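Separin (Saccharomyces cerevisiae, PDB 5U1T) cleaves the cohesin subunit MCD1/SCC1 as a caspase-like cysteine protease at the onset of anaphase, allowing sister chromatids to separate. Local coordinates at residues S64-G69 with E501-V506; S122-Y127 with C463-D468; I1042-S1047 with F1139-G1144; S1413-P1418 with E1454-M1459; N1464-I1469 with A1490-L1495. All blocks are in the same frame, centred on the assembly; numbering follows the deposited sequence.

Contact 1 of 5, residues S64-G69 with E501-V506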
# COMPACT_ATOMS: atom_id res chain seq x y z
N SER A 64 -37.02 -6.71 -22.12
CA SER A 64 -36.36 -6.04 -21.02
C SER A 64 -35.27 -6.91 -20.42
O SER A 64 -34.28 -6.39 -19.92
CB SER A 64 -37.36 -5.66 -19.96
OG SER A 64 -36.72 -4.89 -18.97
N HIS A 65 -35.44 -8.23 -20.47
CA HIS A 65 -34.49 -9.14 -19.85
C HIS A 65 -33.57 -9.77 -20.87
O HIS A 65 -33.01 -10.82 -20.62
CB HIS A 65 -35.22 -10.24 -19.07
CG HIS A 65 -36.10 -9.73 -17.98
ND1 HIS A 65 -36.81 -10.56 -17.14
CD2 HIS A 65 -36.39 -8.46 -17.58
CE1 HIS A 65 -37.50 -9.83 -16.28
NE2 HIS A 65 -37.25 -8.56 -16.51
N HIS A 66 -33.47 -9.13 -22.04
CA HIS A 66 -32.65 -9.60 -23.17
C HIS A 66 -32.86 -11.07 -23.61
O HIS A 66 -31.99 -11.66 -24.23
CB HIS A 66 -31.17 -9.37 -22.83
CG HIS A 66 -30.76 -7.93 -22.90
ND1 HIS A 66 -29.58 -7.51 -23.49
CD2 HIS A 66 -31.39 -6.80 -22.50
CE1 HIS A 66 -29.51 -6.19 -23.43
NE2 HIS A 66 -30.59 -5.74 -22.84
N MET A 67 -34.02 -11.64 -23.32
CA MET A 67 -34.30 -13.03 -23.67
C MET A 67 -34.85 -13.16 -25.10
O MET A 67 -36.06 -13.38 -25.30
CB MET A 67 -35.31 -13.60 -22.67
CG MET A 67 -34.74 -13.84 -21.31
SD MET A 67 -33.50 -15.15 -21.43
CE MET A 67 -34.49 -16.59 -21.08
N TRP A 68 -33.98 -13.02 -26.10
CA TRP A 68 -34.45 -12.76 -27.46
C TRP A 68 -35.12 -13.96 -28.13
O TRP A 68 -35.97 -13.80 -29.00
CB TRP A 68 -33.29 -12.30 -28.35
CG TRP A 68 -32.28 -11.34 -27.70
CD1 TRP A 68 -30.93 -11.55 -27.54
CD2 TRP A 68 -32.53 -10.02 -27.20
NE1 TRP A 68 -30.34 -10.46 -26.96
CE2 TRP A 68 -31.30 -9.51 -26.73
CE3 TRP A 68 -33.67 -9.23 -27.07
CZ2 TRP A 68 -31.18 -8.23 -26.17
CZ3 TRP A 68 -33.56 -7.97 -26.50
CH2 TRP A 68 -32.32 -7.48 -26.06
N GLY A 69 -34.73 -15.16 -27.72
CA GLY A 69 -35.16 -16.38 -28.37
C GLY A 69 -36.58 -16.69 -28.00
O GLY A 69 -37.28 -17.37 -28.75
N GLU A 501 -33.89 -3.15 -19.07
CA GLU A 501 -33.54 -3.12 -17.66
C GLU A 501 -32.03 -3.25 -17.52
O GLU A 501 -31.40 -2.50 -16.78
CB GLU A 501 -34.23 -4.27 -16.95
CG GLU A 501 -33.94 -4.33 -15.51
CD GLU A 501 -34.67 -5.47 -14.83
OE1 GLU A 501 -34.12 -6.60 -14.78
OE2 GLU A 501 -35.79 -5.22 -14.35
N ILE A 502 -31.46 -4.21 -18.23
CA ILE A 502 -30.04 -4.46 -18.18
C ILE A 502 -29.22 -3.23 -18.61
O ILE A 502 -28.26 -2.82 -17.92
CB ILE A 502 -29.70 -5.69 -19.05
CG1 ILE A 502 -30.69 -6.81 -18.71
CG2 ILE A 502 -28.27 -6.12 -18.83
CD1 ILE A 502 -30.22 -8.21 -19.05
N MET A 503 -29.60 -2.61 -19.72
CA MET A 503 -28.93 -1.41 -20.19
C MET A 503 -28.96 -0.29 -19.15
O MET A 503 -27.96 0.41 -18.97
CB MET A 503 -29.55 -0.91 -21.49
CG MET A 503 -29.24 -1.76 -22.68
SD MET A 503 -30.15 -1.22 -24.14
CE MET A 503 -29.36 0.36 -24.51
N LEU A 504 -30.12 -0.11 -18.51
CA LEU A 504 -30.24 0.94 -17.50
C LEU A 504 -29.36 0.64 -16.27
O LEU A 504 -28.76 1.55 -15.66
CB LEU A 504 -31.71 1.12 -17.10
CG LEU A 504 -32.62 1.79 -18.13
CD1 LEU A 504 -34.07 1.67 -17.71
CD2 LEU A 504 -32.27 3.25 -18.35
N SER A 505 -29.25 -0.64 -15.92
CA SER A 505 -28.49 -1.08 -14.76
C SER A 505 -26.97 -0.83 -14.90
O SER A 505 -26.34 -0.23 -14.03
CB SER A 505 -28.74 -2.56 -14.50
OG SER A 505 -28.21 -2.93 -13.25
N VAL A 506 -26.40 -1.27 -16.02
CA VAL A 506 -25.00 -1.03 -16.27
C VAL A 506 -24.72 0.46 -16.44
O VAL A 506 -23.75 0.95 -15.90
CB VAL A 506 -24.50 -1.80 -17.51
CG1 VAL A 506 -23.11 -1.38 -17.88
CG2 VAL A 506 -24.56 -3.29 -17.24
O HOH W 1 -38.06 -7.05 -14.22
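Within the alpha-helical domain of separase, Ser64 at the C-terminal end of helix 48-64 meets Glu501 at the start of helix 501-509, and the turn His65-His66 folds over the first turn of the second helix. Glu501 N faces two oxygens of Ser64, OG at 3.3 Å and the carbonyl O at 3.4 Å; both bonds are weak and bent, so the amide is shared between them. Farther out, a water links His65 NE2 to Glu501 OE2, lying 2.9 Å from OE2, to which it donates. The Glu501 chain runs extended to reach it (CG anti to the backbone N, CD anti to CA). The other carboxylate oxygen, OE1, takes hydrogen bonds from Ser522, Ser525 and His551, while His65 ND1 is bonded to Leu550 O and its ring stacks on His551; the buried carboxylate is thus gripped by several donors, which would be expected to favour its ionised form. The His66 ring is sandwiched: Ile502 CB stands over one face in a CH-pi contact, 4.2 Å from the centroid and 26° off the normal, and Trp68 CZ2 lies over the opposite face. His66 NE2 bonds to Ser500 OG, and 4.2 Å from that same NE2, near the plane of the ring, sits Met503 CG.

Contact 2 of 5, residues S122-Y127 with C463-D468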
# COMPACT_ATOMS: atom_id res chain seq x y z
N SER A 122 -34.13 -7.13 -40.77
CA SER A 122 -33.10 -6.99 -39.74
C SER A 122 -33.05 -8.27 -38.93
O SER A 122 -33.91 -9.14 -39.08
CB SER A 122 -33.39 -5.81 -38.82
OG SER A 122 -34.35 -6.18 -37.85
N THR A 123 -32.07 -8.39 -38.04
CA THR A 123 -31.99 -9.60 -37.21
C THR A 123 -33.23 -9.69 -36.31
O THR A 123 -33.63 -10.78 -35.88
CB THR A 123 -30.67 -9.62 -36.35
OG1 THR A 123 -30.66 -10.78 -35.51
CG2 THR A 123 -30.55 -8.37 -35.49
N TRP A 124 -33.85 -8.55 -36.04
CA TRP A 124 -35.01 -8.50 -35.16
C TRP A 124 -36.25 -9.17 -35.76
O TRP A 124 -37.06 -9.73 -35.01
CB TRP A 124 -35.32 -7.06 -34.79
CG TRP A 124 -34.27 -6.52 -33.88
CD1 TRP A 124 -33.27 -5.66 -34.20
CD2 TRP A 124 -34.09 -6.85 -32.50
NE1 TRP A 124 -32.49 -5.42 -33.10
CE2 TRP A 124 -32.97 -6.14 -32.04
CE3 TRP A 124 -34.78 -7.67 -31.60
CZ2 TRP A 124 -32.51 -6.24 -30.72
CZ3 TRP A 124 -34.33 -7.76 -30.29
CH2 TRP A 124 -33.20 -7.04 -29.86
N ASN A 125 -36.38 -9.14 -37.09
CA ASN A 125 -37.58 -9.64 -37.73
C ASN A 125 -37.38 -10.68 -38.85
O ASN A 125 -38.38 -11.21 -39.38
CB ASN A 125 -38.41 -8.47 -38.29
CG ASN A 125 -37.74 -7.76 -39.48
OD1 ASN A 125 -36.98 -8.35 -40.26
ND2 ASN A 125 -38.04 -6.47 -39.63
N ASP A 126 -36.13 -10.97 -39.23
CA ASP A 126 -35.90 -11.68 -40.50
C ASP A 126 -36.32 -13.16 -40.48
O ASP A 126 -36.32 -13.83 -41.50
CB ASP A 126 -34.43 -11.56 -40.93
CG ASP A 126 -33.49 -12.22 -39.97
OD1 ASP A 126 -33.96 -12.91 -39.04
OD2 ASP A 126 -32.25 -12.07 -40.17
N TYR A 127 -36.69 -13.65 -39.30
CA TYR A 127 -37.21 -15.00 -39.16
C TYR A 127 -38.74 -15.06 -39.31
O TYR A 127 -39.32 -16.13 -39.18
CB TYR A 127 -36.77 -15.58 -37.81
CG TYR A 127 -37.30 -14.87 -36.58
CD1 TYR A 127 -38.51 -15.25 -36.00
CD2 TYR A 127 -36.59 -13.82 -35.98
CE1 TYR A 127 -39.00 -14.61 -34.86
CE2 TYR A 127 -37.07 -13.17 -34.82
CZ TYR A 127 -38.27 -13.58 -34.27
OH TYR A 127 -38.77 -12.96 -33.15
N CYS A 463 -30.47 -1.69 -30.57
CA CYS A 463 -29.04 -1.62 -30.82
C CYS A 463 -28.27 -2.86 -30.32
O CYS A 463 -27.15 -3.10 -30.76
CB CYS A 463 -28.45 -0.35 -30.21
SG CYS A 463 -28.72 1.14 -31.21
N MET A 464 -28.87 -3.64 -29.42
CA MET A 464 -28.25 -4.89 -28.97
C MET A 464 -28.15 -5.94 -30.07
O MET A 464 -27.40 -6.91 -29.92
CB MET A 464 -29.02 -5.48 -27.79
CG MET A 464 -29.22 -4.51 -26.63
SD MET A 464 -27.69 -3.88 -25.87
CE MET A 464 -26.84 -5.42 -25.71
N LEU A 465 -28.88 -5.76 -31.17
CA LEU A 465 -28.88 -6.69 -32.30
C LEU A 465 -29.05 -8.15 -31.89
O LEU A 465 -28.41 -9.03 -32.46
CB LEU A 465 -27.60 -6.55 -33.11
CG LEU A 465 -27.43 -5.28 -33.94
CD1 LEU A 465 -26.09 -5.30 -34.66
CD2 LEU A 465 -28.57 -5.09 -34.96
N ARG A 466 -29.93 -8.40 -30.92
CA ARG A 466 -30.21 -9.74 -30.41
C ARG A 466 -28.95 -10.47 -29.91
O ARG A 466 -28.81 -11.68 -30.08
CB ARG A 466 -30.92 -10.60 -31.46
CG ARG A 466 -32.36 -10.21 -31.72
CD ARG A 466 -33.02 -11.12 -32.72
NE ARG A 466 -33.12 -12.50 -32.25
CZ ARG A 466 -34.21 -13.05 -31.73
NH1 ARG A 466 -35.33 -12.35 -31.60
NH2 ARG A 466 -34.19 -14.31 -31.34
N ASN A 467 -28.05 -9.71 -29.30
CA ASN A 467 -26.83 -10.25 -28.76
C ASN A 467 -27.07 -10.81 -27.36
O ASN A 467 -27.61 -10.13 -26.49
CB ASN A 467 -25.75 -9.18 -28.72
CG ASN A 467 -24.40 -9.74 -28.35
OD1 ASN A 467 -24.18 -10.15 -27.21
ND2 ASN A 467 -23.48 -9.74 -29.31
N ASP A 468 -26.68 -12.06 -27.13
CA ASP A 468 -27.04 -12.71 -25.88
C ASP A 468 -25.83 -12.94 -24.96
O ASP A 468 -25.76 -13.96 -24.26
CB ASP A 468 -27.74 -14.03 -26.16
CG ASP A 468 -26.95 -14.91 -27.09
OD1 ASP A 468 -25.75 -14.61 -27.29
OD2 ASP A 468 -27.52 -15.90 -27.63
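Arg466 sets its CG over the six-membered ring of the Trp124 indole. This carbon is 3.5 Å from the ring centroid and only 16° off the normal, a CH-pi contact over the face, with CE3 and CZ3 the nearest ring atoms. One atom farther along, Arg466 CD is 3.7 Å from Thr123 OG1. The other branch of the threonine, CG2, meets Leu465 CD2 at 3.9 Å, the two side chains crossing at about a right angle. A bend at chi3 of Arg466 (64°) turns NE out of the line of the stem, and the guanidinium then has Tyr127 CE2 over one face, 3.8 Å from NH1, with the phenol and guanidinium planes 62° apart. No hydrogen bond crosses between the two segments; the polar ends are held from outside, Arg466 NH2 by Asn72 OD1 and Trp124 NE1 by Tyr462 O. In the second shell, Ser122 OG accepts from Trp124 N at 3.0 Å, and Ser122 N donates to Asn125 OD1 at 3.1 Å from above the carbonyl plane. Trp68 and Tyr462 pack edge-to-face with the indole. This is loop-on-loop packing in an all-helical region, joining the link between helices 113-117 and 129-142, which contains an ST turn at Ser122, to the link between helices 448-458 and 470-485.

Contact 3 of 5, residues I1042-S1047 with F1139-G1144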
# COMPACT_ATOMS: atom_id res chain seq x y z
N ILE A 1042 26.67 -9.66 23.02
CA ILE A 1042 27.80 -10.28 22.39
C ILE A 1042 29.08 -9.80 23.04
O ILE A 1042 30.04 -10.52 23.12
CB ILE A 1042 27.82 -9.98 20.89
CG1 ILE A 1042 26.72 -10.76 20.21
CG2 ILE A 1042 29.12 -10.41 20.27
CD1 ILE A 1042 26.85 -12.23 20.41
N SER A 1043 29.08 -8.57 23.51
CA SER A 1043 30.25 -8.04 24.15
C SER A 1043 30.45 -8.68 25.48
O SER A 1043 31.55 -9.01 25.84
CB SER A 1043 30.11 -6.54 24.31
OG SER A 1043 29.37 -6.22 25.46
N SER A 1044 29.39 -8.86 26.23
CA SER A 1044 29.49 -9.44 27.55
C SER A 1044 29.81 -10.91 27.50
O SER A 1044 30.47 -11.45 28.35
CB SER A 1044 28.23 -9.18 28.34
OG SER A 1044 27.10 -9.39 27.55
N LEU A 1045 29.30 -11.56 26.49
CA LEU A 1045 29.57 -12.97 26.23
C LEU A 1045 31.02 -13.14 25.84
O LEU A 1045 31.64 -14.16 26.06
CB LEU A 1045 28.66 -13.47 25.11
CG LEU A 1045 27.98 -14.83 25.12
CD1 LEU A 1045 27.11 -15.00 26.35
CD2 LEU A 1045 27.15 -14.97 23.86
N SER A 1046 31.55 -12.10 25.22
CA SER A 1046 32.90 -12.13 24.70
C SER A 1046 33.92 -11.93 25.83
O SER A 1046 34.99 -12.56 25.86
CB SER A 1046 33.04 -11.06 23.63
OG SER A 1046 34.40 -10.77 23.37
N SER A 1047 33.58 -11.07 26.77
CA SER A 1047 34.47 -10.83 27.88
C SER A 1047 34.33 -11.93 28.94
O SER A 1047 35.29 -12.24 29.63
CB SER A 1047 34.20 -9.46 28.49
OG SER A 1047 33.07 -9.53 29.33
N PHE A 1139 26.44 -4.03 33.90
CA PHE A 1139 25.68 -5.16 34.36
C PHE A 1139 25.64 -6.21 33.28
O PHE A 1139 25.49 -5.87 32.10
CB PHE A 1139 24.30 -4.72 34.77
CG PHE A 1139 23.38 -5.85 35.07
CD1 PHE A 1139 23.66 -6.73 36.10
CD2 PHE A 1139 22.22 -6.03 34.34
CE1 PHE A 1139 22.80 -7.77 36.39
CE2 PHE A 1139 21.35 -7.06 34.62
CZ PHE A 1139 21.64 -7.93 35.65
N CYS A 1140 25.81 -7.47 33.66
CA CYS A 1140 25.82 -8.55 32.68
C CYS A 1140 24.43 -9.15 32.57
O CYS A 1140 23.94 -9.80 33.50
CB CYS A 1140 26.83 -9.63 33.06
SG CYS A 1140 27.01 -10.94 31.81
N PRO A 1141 23.79 -8.91 31.42
CA PRO A 1141 22.43 -9.37 31.13
C PRO A 1141 22.35 -10.91 31.19
O PRO A 1141 21.48 -11.50 31.86
CB PRO A 1141 22.16 -8.84 29.71
CG PRO A 1141 23.54 -8.66 29.09
CD PRO A 1141 24.44 -8.28 30.25
N ILE A 1142 23.29 -11.55 30.50
CA ILE A 1142 23.41 -13.00 30.48
C ILE A 1142 23.56 -13.59 31.88
O ILE A 1142 22.82 -14.49 32.25
CB ILE A 1142 24.63 -13.44 29.60
CG1 ILE A 1142 24.54 -12.80 28.20
CG2 ILE A 1142 24.74 -14.97 29.53
CD1 ILE A 1142 25.83 -12.17 27.72
N THR A 1143 24.52 -13.10 32.66
CA THR A 1143 24.84 -13.78 33.92
C THR A 1143 24.25 -13.14 35.16
O THR A 1143 24.12 -13.79 36.19
CB THR A 1143 26.34 -13.86 34.15
OG1 THR A 1143 26.87 -12.52 34.21
CG2 THR A 1143 27.01 -14.63 33.05
N GLY A 1144 23.91 -11.86 35.06
CA GLY A 1144 23.46 -11.09 36.21
C GLY A 1144 24.61 -10.53 37.02
O GLY A 1144 24.39 -9.89 38.05
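Ser1044 OG, hydrogen-bonded to the carbonyl oxygens of both Ser1040 and Lys1041 one turn back in helix 1036-1054, also meets the CD1 methyl of Ile1142 on the tip of a beta hairpin. That hairpin joins the antiparallel strands 1132-1139 and 1146-1152, and its loop packs on the side of the helix. With OG between the backbone N and the carbonyl carbon (chi1 43°), the hydroxyl is turned back toward those two carbonyls. Ile1142 carries most of the contact from the loop side. Its CD1 lies 3.4 Å from Leu1045 CD1, the two side chains crossing at about a right angle, and Leu1045 CD1 also reaches Ile1142 CG1 at 3.9 Å. Trp939 of helix 927-946 touches both residues, so a second helix adds to this apolar patch. The loop then turns through Gly1144, which has positive phi. Beside the isoleucine, Pro1141 CG stands 3.9 Å from Ser1044 OG.

Contact 4 of 5, residues S1413-P1418 with E1454-M1459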
# COMPACT_ATOMS: atom_id res chain seq x y z
N SER A 1413 25.61 33.05 32.87
CA SER A 1413 24.14 33.06 32.75
C SER A 1413 23.47 32.39 33.94
O SER A 1413 24.01 31.44 34.51
CB SER A 1413 23.68 32.35 31.47
OG SER A 1413 24.26 32.91 30.30
N MET A 1414 22.29 32.87 34.30
CA MET A 1414 21.53 32.24 35.37
C MET A 1414 20.05 32.37 35.15
O MET A 1414 19.57 33.34 34.55
CB MET A 1414 21.89 32.84 36.71
CG MET A 1414 22.41 34.24 36.60
SD MET A 1414 23.37 34.64 38.05
CE MET A 1414 24.16 33.06 38.32
N ILE A 1415 19.33 31.37 35.63
CA ILE A 1415 17.88 31.33 35.55
C ILE A 1415 17.38 30.96 36.94
O ILE A 1415 17.88 30.02 37.55
CB ILE A 1415 17.41 30.32 34.49
CG1 ILE A 1415 17.99 30.70 33.12
CG2 ILE A 1415 15.90 30.24 34.44
CD1 ILE A 1415 17.72 29.72 32.04
N LEU A 1416 16.42 31.71 37.47
CA LEU A 1416 15.98 31.50 38.84
C LEU A 1416 14.46 31.49 38.96
O LEU A 1416 13.83 32.50 38.69
CB LEU A 1416 16.57 32.57 39.75
CG LEU A 1416 16.30 32.41 41.24
CD1 LEU A 1416 16.76 31.04 41.69
CD2 LEU A 1416 17.02 33.50 42.03
N ASN A 1417 13.89 30.35 39.35
CA ASN A 1417 12.44 30.23 39.56
C ASN A 1417 11.66 30.65 38.31
O ASN A 1417 10.81 31.54 38.37
CB ASN A 1417 12.03 31.09 40.78
CG ASN A 1417 10.56 30.93 41.17
OD1 ASN A 1417 9.91 29.96 40.82
ND2 ASN A 1417 10.05 31.90 41.91
N PRO A 1418 11.92 29.98 37.17
CA PRO A 1418 11.38 30.43 35.88
C PRO A 1418 9.87 30.30 35.82
O PRO A 1418 9.30 30.48 34.76
CB PRO A 1418 12.03 29.48 34.86
CG PRO A 1418 13.02 28.65 35.62
CD PRO A 1418 12.57 28.66 37.04
N GLU A 1454 15.03 31.01 22.39
CA GLU A 1454 16.21 31.58 21.75
C GLU A 1454 17.19 32.23 22.75
O GLU A 1454 18.38 32.37 22.45
CB GLU A 1454 15.80 32.60 20.69
CG GLU A 1454 15.84 34.06 21.16
CD GLU A 1454 15.48 35.05 20.07
OE1 GLU A 1454 14.82 34.64 19.08
OE2 GLU A 1454 15.85 36.25 20.20
N THR A 1455 16.71 32.63 23.92
CA THR A 1455 17.59 33.35 24.84
C THR A 1455 18.44 32.38 25.67
O THR A 1455 19.58 32.70 26.03
CB THR A 1455 16.81 34.33 25.77
OG1 THR A 1455 15.85 33.60 26.56
CG2 THR A 1455 16.08 35.38 24.95
N LEU A 1456 17.93 31.19 25.97
CA LEU A 1456 18.79 30.29 26.72
C LEU A 1456 19.62 29.45 25.75
O LEU A 1456 20.65 28.91 26.13
CB LEU A 1456 18.01 29.42 27.71
CG LEU A 1456 16.72 28.70 27.36
CD1 LEU A 1456 16.96 27.81 26.19
CD2 LEU A 1456 16.23 27.89 28.55
N LEU A 1457 19.19 29.35 24.50
CA LEU A 1457 20.04 28.74 23.50
C LEU A 1457 21.29 29.60 23.33
O LEU A 1457 22.39 29.08 23.14
CB LEU A 1457 19.30 28.58 22.17
CG LEU A 1457 18.44 27.32 22.12
CD1 LEU A 1457 17.81 27.16 20.77
CD2 LEU A 1457 19.24 26.08 22.45
N LYS A 1458 21.13 30.92 23.41
CA LYS A 1458 22.29 31.80 23.31
C LYS A 1458 22.98 31.81 24.66
O LYS A 1458 24.20 31.88 24.73
CB LYS A 1458 21.88 33.23 22.83
CG LYS A 1458 21.67 34.34 23.88
CD LYS A 1458 21.14 35.63 23.21
CE LYS A 1458 20.07 35.28 22.15
NZ LYS A 1458 19.26 36.42 21.57
N MET A 1459 22.21 31.67 25.74
CA MET A 1459 22.81 31.53 27.05
C MET A 1459 23.78 30.36 27.09
O MET A 1459 24.91 30.50 27.54
CB MET A 1459 21.76 31.33 28.13
CG MET A 1459 21.22 32.60 28.74
SD MET A 1459 20.15 32.16 30.12
CE MET A 1459 20.15 33.70 31.04
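Met1459, Ser1413 and Ile1415 bring helix 1453-1461 down onto strand 1412-1416 in the mixed, largely parallel sheet of the caspase-like protease domain. The helix belongs to a beta-alpha-beta crossover from strand 1444-1447 to strand 1465-1469, and strand 1412-1416 is the one that the crossover passes over. The segment axes come within 9.6 Å, and their directions are 137° apart. Met1459 does most of the work. Its chain is extended beyond CG, with SD anti to CA (chi2 -173°), and runs past Ser1413, whose CB is 3.8 Å from Met1459 SD and whose OG is 3.4 Å from Met1459 CG. That hydroxyl has its polar partner outside the pair, in a hydrogen bond with Ser1463 OG. Ile1415, two residues on and also directed at the helix, sets CD1 3.9 Å from Met1459 SD and 4.2 Å from Leu1456 CD2, so its tip touches two residues of the helix. The methyl CE of Met1459 ends 3.6 Å from the backbone oxygen of Met1414.

Contact 5 of 5, residues N1464-I1469 with A1490-L1495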
# COMPACT_ATOMS: atom_id res chain seq x y z
N ASN A 1464 30.39 31.40 30.06
CA ASN A 1464 31.46 30.68 30.75
C ASN A 1464 30.86 29.76 31.81
O ASN A 1464 31.46 28.77 32.21
CB ASN A 1464 32.43 31.65 31.41
CG ASN A 1464 33.22 32.44 30.39
OD1 ASN A 1464 33.35 33.67 30.50
ND2 ASN A 1464 33.75 31.75 29.39
N LEU A 1465 29.66 30.11 32.25
CA LEU A 1465 28.93 29.31 33.21
C LEU A 1465 27.43 29.44 33.01
O LEU A 1465 26.91 30.54 32.85
CB LEU A 1465 29.29 29.72 34.63
CG LEU A 1465 28.42 29.06 35.69
CD1 LEU A 1465 28.63 27.56 35.67
CD2 LEU A 1465 28.73 29.62 37.06
N PHE A 1466 26.74 28.31 33.01
CA PHE A 1466 25.29 28.31 32.98
C PHE A 1466 24.71 27.71 34.25
O PHE A 1466 25.00 26.55 34.56
CB PHE A 1466 24.78 27.55 31.76
CG PHE A 1466 23.29 27.43 31.72
CD1 PHE A 1466 22.52 28.46 31.24
CD2 PHE A 1466 22.67 26.29 32.18
CE1 PHE A 1466 21.15 28.36 31.21
CE2 PHE A 1466 21.29 26.18 32.16
CZ PHE A 1466 20.53 27.21 31.67
N VAL A 1467 23.90 28.46 35.00
CA VAL A 1467 23.26 27.88 36.17
C VAL A 1467 21.75 28.08 36.12
O VAL A 1467 21.26 29.13 35.72
CB VAL A 1467 23.86 28.44 37.50
CG1 VAL A 1467 25.10 29.26 37.21
CG2 VAL A 1467 22.84 29.22 38.30
N TYR A 1468 21.01 27.04 36.50
CA TYR A 1468 19.56 26.99 36.34
C TYR A 1468 18.87 26.40 37.56
O TYR A 1468 19.16 25.28 37.94
CB TYR A 1468 19.20 26.16 35.10
CG TYR A 1468 17.73 25.80 34.94
CD1 TYR A 1468 17.19 24.65 35.51
CD2 TYR A 1468 16.88 26.60 34.18
CE1 TYR A 1468 15.85 24.32 35.35
CE2 TYR A 1468 15.54 26.27 34.02
CZ TYR A 1468 15.03 25.13 34.60
OH TYR A 1468 13.70 24.81 34.43
N ILE A 1469 17.95 27.14 38.17
CA ILE A 1469 17.18 26.65 39.30
C ILE A 1469 15.66 26.64 39.01
O ILE A 1469 15.04 27.67 38.81
CB ILE A 1469 17.44 27.50 40.57
CG1 ILE A 1469 18.95 27.67 40.80
CG2 ILE A 1469 16.77 26.89 41.78
CD1 ILE A 1469 19.30 28.28 42.11
N ALA A 1490 28.07 25.70 27.76
CA ALA A 1490 28.67 26.10 29.02
C ALA A 1490 28.47 25.02 30.06
O ALA A 1490 27.43 24.36 30.08
CB ALA A 1490 28.06 27.42 29.51
N PRO A 1491 29.48 24.84 30.93
CA PRO A 1491 29.35 24.04 32.15
C PRO A 1491 28.04 24.37 32.85
O PRO A 1491 27.82 25.53 33.19
CB PRO A 1491 30.56 24.46 32.98
CG PRO A 1491 31.59 24.83 31.96
CD PRO A 1491 30.82 25.44 30.80
N SER A 1492 27.16 23.40 33.05
CA SER A 1492 25.84 23.71 33.56
C SER A 1492 25.55 23.15 34.96
O SER A 1492 25.81 21.98 35.24
CB SER A 1492 24.79 23.20 32.58
OG SER A 1492 25.04 23.72 31.29
N PHE A 1493 25.02 24.00 35.83
CA PHE A 1493 24.48 23.57 37.11
C PHE A 1493 22.95 23.41 37.01
O PHE A 1493 22.20 24.33 37.33
CB PHE A 1493 24.83 24.56 38.23
CG PHE A 1493 26.29 24.56 38.62
CD1 PHE A 1493 26.85 23.47 39.26
CD2 PHE A 1493 27.09 25.65 38.37
CE1 PHE A 1493 28.19 23.47 39.62
CE2 PHE A 1493 28.43 25.65 38.74
CZ PHE A 1493 28.98 24.56 39.36
N LEU A 1494 22.50 22.25 36.54
CA LEU A 1494 21.07 21.96 36.44
C LEU A 1494 20.47 21.64 37.82
O LEU A 1494 20.04 20.52 38.06
CB LEU A 1494 20.82 20.77 35.49
CG LEU A 1494 20.55 21.01 34.01
CD1 LEU A 1494 21.71 21.69 33.35
CD2 LEU A 1494 20.24 19.71 33.30
N LEU A 1495 20.44 22.62 38.71
CA LEU A 1495 20.03 22.35 40.10
C LEU A 1495 18.51 22.28 40.29
O LEU A 1495 17.94 23.08 41.04
CB LEU A 1495 20.61 23.42 41.04
CG LEU A 1495 22.03 23.91 40.75
CD1 LEU A 1495 22.45 25.04 41.71
CD2 LEU A 1495 23.00 22.76 40.82
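Leu1465 and Phe1493 cross at about a right angle, the leucine CD1 lying 3.6 Å from Phe1493 CE2 and approaching the ring obliquely. On the same face of the sheet Val1467 puts CG1 at the edge of that ring, near its plane, and its CB is 4.1 Å from Phe1493 CB. The other face carries Phe1466, whose CG is anti to the backbone N (chi1 176°); ring atom CD2 is 3.6 Å from Ser1492 OG, and this hydroxyl donates to Ala1490 O at 2.8 Å. The backbones between these faces are neighbouring parallel strands of a beta-alpha-beta unit, linked through helix 1480-1483, with axes 7° apart. Phe1466 uses both its N, to Pro1491 O, and its O, from Phe1493 N at 2.8 Å, the latter donor nearly in line with the C=O bond. Tyr1468 N then donates to Phe1493 O at 3.1 Å, whereas the bond from Leu1495 N to Tyr1468 O is weak. The Tyr1468 side chain, its OH bonded to His1471 O, lies about 9 Å from that of Cys1497, the probable catalytic cysteine.

In the fold
Two pairs of contacts lie far apart, with contact 3 on its own. Contacts 1 and 2, with centres 13 Å apart, join within the helical domain: Trp68 NE1 of the first lies 2.8 Å from Asn467 O of the second, a probable hydrogen bond, and Trp68 packs against Trp124. Contacts 4 and 5 reach the same sheet through the neighbouring strands 1412-1416 and 1465-1469, their centres 9 Å apart, with Ser1413 N 2.8 Å from Leu1465 O. Contact 5 leads straight to Cys1497, the active-site residue by similarity, just beyond segment 1490-1495. Contact 3 lies 37 Å from contact 5 and 78 Å from contact 1 between centres, while contacts 2 and 5 are 95 Å apart.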